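Local coordinates for protein ribonuclease S-3 (Pyrus pyrifolia, PDB 1IQQ) that cleaves RNA as a secreted pistil endoribonuclease of the T2 family and takes part in gametophytic self-incompatibility, by which flowering plants reject their own pollen, at residues L59-L64 with L79-E84. Residues are numbered along the deposited sequence; the frame is centred on the assembly and turned at random.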
loop_
_atom_site.group_PDB
_atom_site.type_symbol
_atom_site.label_atom_id
_atom_site.label_comp_id
_atom_site.label_asym_id
_atom_site.label_seq_id
_atom_site.Cartn_x
_atom_site.Cartn_y
_atom_site.Cartn_z
ATOM N N LEU A 59 -17.747 -4.075 -12.857
ATOM C CA LEU A 59 -16.497 -3.743 -13.531
ATOM C C LEU A 59 -15.500 -3.172 -12.541
ATOM O O LEU A 59 -14.322 -3.511 -12.622
ATOM C CB LEU A 59 -16.708 -2.734 -14.681
ATOM C CG LEU A 59 -15.418 -2.233 -15.361
ATOM C CD1 LEU A 59 -14.702 -3.358 -16.088
ATOM C CD2 LEU A 59 -15.783 -1.070 -16.313
ATOM N N LEU A 60 -15.971 -2.344 -11.606
ATOM C CA LEU A 60 -15.044 -1.748 -10.580
ATOM C C LEU A 60 -14.534 -2.887 -9.774
ATOM O O LEU A 60 -13.300 -2.956 -9.480
ATOM C CB LEU A 60 -15.808 -0.766 -9.669
ATOM C CG LEU A 60 -14.976 -0.237 -8.480
ATOM C CD1 LEU A 60 -13.783 0.546 -9.001
ATOM C CD2 LEU A 60 -15.851 0.762 -7.715
ATOM N N GLU A 61 -15.408 -3.800 -9.317
ATOM C CA GLU A 61 -14.937 -4.914 -8.517
ATOM C C GLU A 61 -13.953 -5.819 -9.226
ATOM O O GLU A 61 -13.042 -6.368 -8.604
ATOM C CB GLU A 61 -16.131 -5.698 -7.931
ATOM C CG GLU A 61 -16.800 -4.842 -6.830
ATOM C CD GLU A 61 -18.121 -5.389 -6.327
ATOM O OE1 GLU A 61 -18.700 -6.339 -6.978
ATOM O OE2 GLU A 61 -18.567 -4.844 -5.268
ATOM N N HIS A 62 -14.129 -5.974 -10.547
ATOM C CA HIS A 62 -13.218 -6.814 -11.303
ATOM C C HIS A 62 -11.811 -6.197 -11.307
ATOM O O HIS A 62 -10.809 -6.890 -11.261
ATOM C CB HIS A 62 -13.768 -6.847 -12.724
ATOM C CG HIS A 62 -12.942 -7.621 -13.694
ATOM N ND1 HIS A 62 -11.978 -7.217 -14.541
ATOM C CD2 HIS A 62 -13.057 -8.987 -13.857
ATOM C CE1 HIS A 62 -11.503 -8.336 -15.189
ATOM N NE2 HIS A 62 -12.175 -9.391 -14.764
ATOM N N GLN A 63 -11.744 -4.877 -11.381
ATOM C CA GLN A 63 -10.417 -4.213 -11.354
ATOM C C GLN A 63 -9.835 -4.348 -9.974
ATOM O O GLN A 63 -8.642 -4.609 -9.861
ATOM C CB GLN A 63 -10.544 -2.752 -11.696
ATOM C CG GLN A 63 -10.981 -2.484 -13.186
ATOM C CD GLN A 63 -11.389 -1.034 -13.334
ATOM O OE1 GLN A 63 -10.591 -0.127 -13.575
ATOM N NE2 GLN A 63 -12.666 -0.795 -13.149
ATOM N N LEU A 64 -10.652 -4.188 -8.939
ATOM C CA LEU A 64 -10.134 -4.325 -7.579
ATOM C C LEU A 64 -9.697 -5.773 -7.286
ATOM O O LEU A 64 -8.815 -5.982 -6.477
ATOM C CB LEU A 64 -11.194 -3.927 -6.552
ATOM C CG LEU A 64 -11.581 -2.446 -6.660
ATOM C CD1 LEU A 64 -12.717 -2.131 -5.661
ATOM C CD2 LEU A 64 -10.412 -1.506 -6.287
ATOM N N LEU A 79 -16.691 -7.741 1.600
ATOM C CA LEU A 79 -16.758 -7.212 2.950
ATOM C C LEU A 79 -15.444 -6.504 3.261
ATOM O O LEU A 79 -15.443 -5.512 3.960
ATOM C CB LEU A 79 -17.038 -8.337 3.977
ATOM C CG LEU A 79 -17.195 -7.824 5.406
ATOM C CD1 LEU A 79 -18.420 -6.906 5.541
ATOM C CD2 LEU A 79 -17.302 -9.012 6.352
ATOM N N PHE A 80 -14.338 -7.019 2.733
ATOM C CA PHE A 80 -12.981 -6.426 2.899
ATOM C C PHE A 80 -12.950 -5.006 2.267
ATOM O O PHE A 80 -12.515 -4.042 2.902
ATOM C CB PHE A 80 -12.004 -7.392 2.205
ATOM C CG PHE A 80 -10.614 -6.850 1.923
ATOM C CD1 PHE A 80 -9.619 -6.844 2.915
ATOM C CD2 PHE A 80 -10.269 -6.463 0.616
ATOM C CE1 PHE A 80 -8.293 -6.450 2.557
ATOM C CE2 PHE A 80 -9.004 -6.094 0.275
ATOM C CZ PHE A 80 -7.993 -6.080 1.231
ATOM N N TRP A 81 -13.440 -4.857 1.035
ATOM C CA TRP A 81 -13.467 -3.503 0.473
ATOM C C TRP A 81 -14.441 -2.587 1.247
ATOM O O TRP A 81 -14.141 -1.350 1.435
ATOM C CB TRP A 81 -13.875 -3.564 -0.978
ATOM C CG TRP A 81 -12.865 -4.226 -1.855
ATOM C CD1 TRP A 81 -11.493 -4.139 -1.741
ATOM C CD2 TRP A 81 -13.137 -5.122 -2.920
ATOM N NE1 TRP A 81 -10.895 -4.952 -2.681
ATOM C CE2 TRP A 81 -11.879 -5.576 -3.412
ATOM C CE3 TRP A 81 -14.326 -5.603 -3.512
ATOM C CZ2 TRP A 81 -11.761 -6.490 -4.461
ATOM C CZ3 TRP A 81 -14.222 -6.520 -4.578
ATOM C CH2 TRP A 81 -12.926 -6.958 -5.038
ATOM N N ASP A 82 -15.600 -3.114 1.669
ATOM C CA ASP A 82 -16.536 -2.287 2.406
ATOM C C ASP A 82 -15.812 -1.682 3.637
ATOM O O ASP A 82 -16.054 -0.476 3.948
ATOM C CB ASP A 82 -17.686 -3.164 2.911
ATOM C CG ASP A 82 -18.722 -3.459 1.857
ATOM O OD1 ASP A 82 -18.684 -2.967 0.731
ATOM O OD2 ASP A 82 -19.644 -4.196 2.213
ATOM N N LYS A 83 -15.006 -2.473 4.334
ATOM C CA LYS A 83 -14.303 -1.953 5.551
ATOM C C LYS A 83 -13.236 -0.906 5.201
ATOM O O LYS A 83 -12.984 -0.014 6.003
ATOM C CB LYS A 83 -13.660 -3.074 6.374
ATOM C CG LYS A 83 -14.688 -4.136 6.918
ATOM C CD LYS A 83 -13.896 -5.195 7.727
ATOM C CE LYS A 83 -14.675 -6.498 7.883
ATOM N NZ LYS A 83 -14.218 -7.581 6.906
ATOM N N GLU A 84 -12.553 -1.098 4.072
ATOM C CA GLU A 84 -11.547 -0.085 3.687
ATOM C C GLU A 84 -12.222 1.235 3.435
ATOM O O GLU A 84 -11.692 2.289 3.820
ATOM C CB GLU A 84 -10.798 -0.542 2.404
ATOM C CG GLU A 84 -9.989 -1.884 2.650
ATOM C CD GLU A 84 -8.872 -1.766 3.667
ATOM O OE1 GLU A 84 -8.344 -0.654 3.988
ATOM O OE2 GLU A 84 -8.498 -2.860 4.165
#
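Trp81 meets Leu64 and Glu61 in a buried helix-to-helix contact of the alpha+beta RNase T2 fold, where helix 77-89 sends one large ring across to helix 58-67. The backbones stay well apart, with the CA atoms of Leu64 and Trp81 8.8 Å from each other, and an indole is long and flat enough to bridge that gap. Trp81 has CG anti to its carbonyl carbon (chi1 -67°), which puts the indole out toward helix 58-67; chi2 of -37° then turns one face to Leu64. There Leu64 CB lies 3.8 Å from the centroid of the six-membered ring, 29° off the normal, a CH-pi contact displaced toward the rim near CZ2. Leucine suits this buried place because its branch carries the apolar cover onward: Leu64 CD1 lies 4.1 Å from Trp81 CD2 at the ring fusion. Glu61 contributes its aliphatic part, CG lying 3.8 Å from Trp81 CZ3, while the extended chain takes the carboxylate on to a salt bridge with Arg56. Arg56 also pairs with Asp82, so this one cation joins acidic residues from both helices and probably offsets the repulsion between them. The indole's polar atom is satisfied too, NE1 donating to Trp68 O, which probably limits the ring's rotation; Trp68 and Phe103 meet the ring edge-to-face. Helix 77-89 also carries catalytic Glu84, and Phe80 and Lys83, which by similarity bind RNA, so this contact lies on a helix of the active site. At the far end of the indole, Trp81 CH2 approaches Glu61 O obliquely at 3.6 Å.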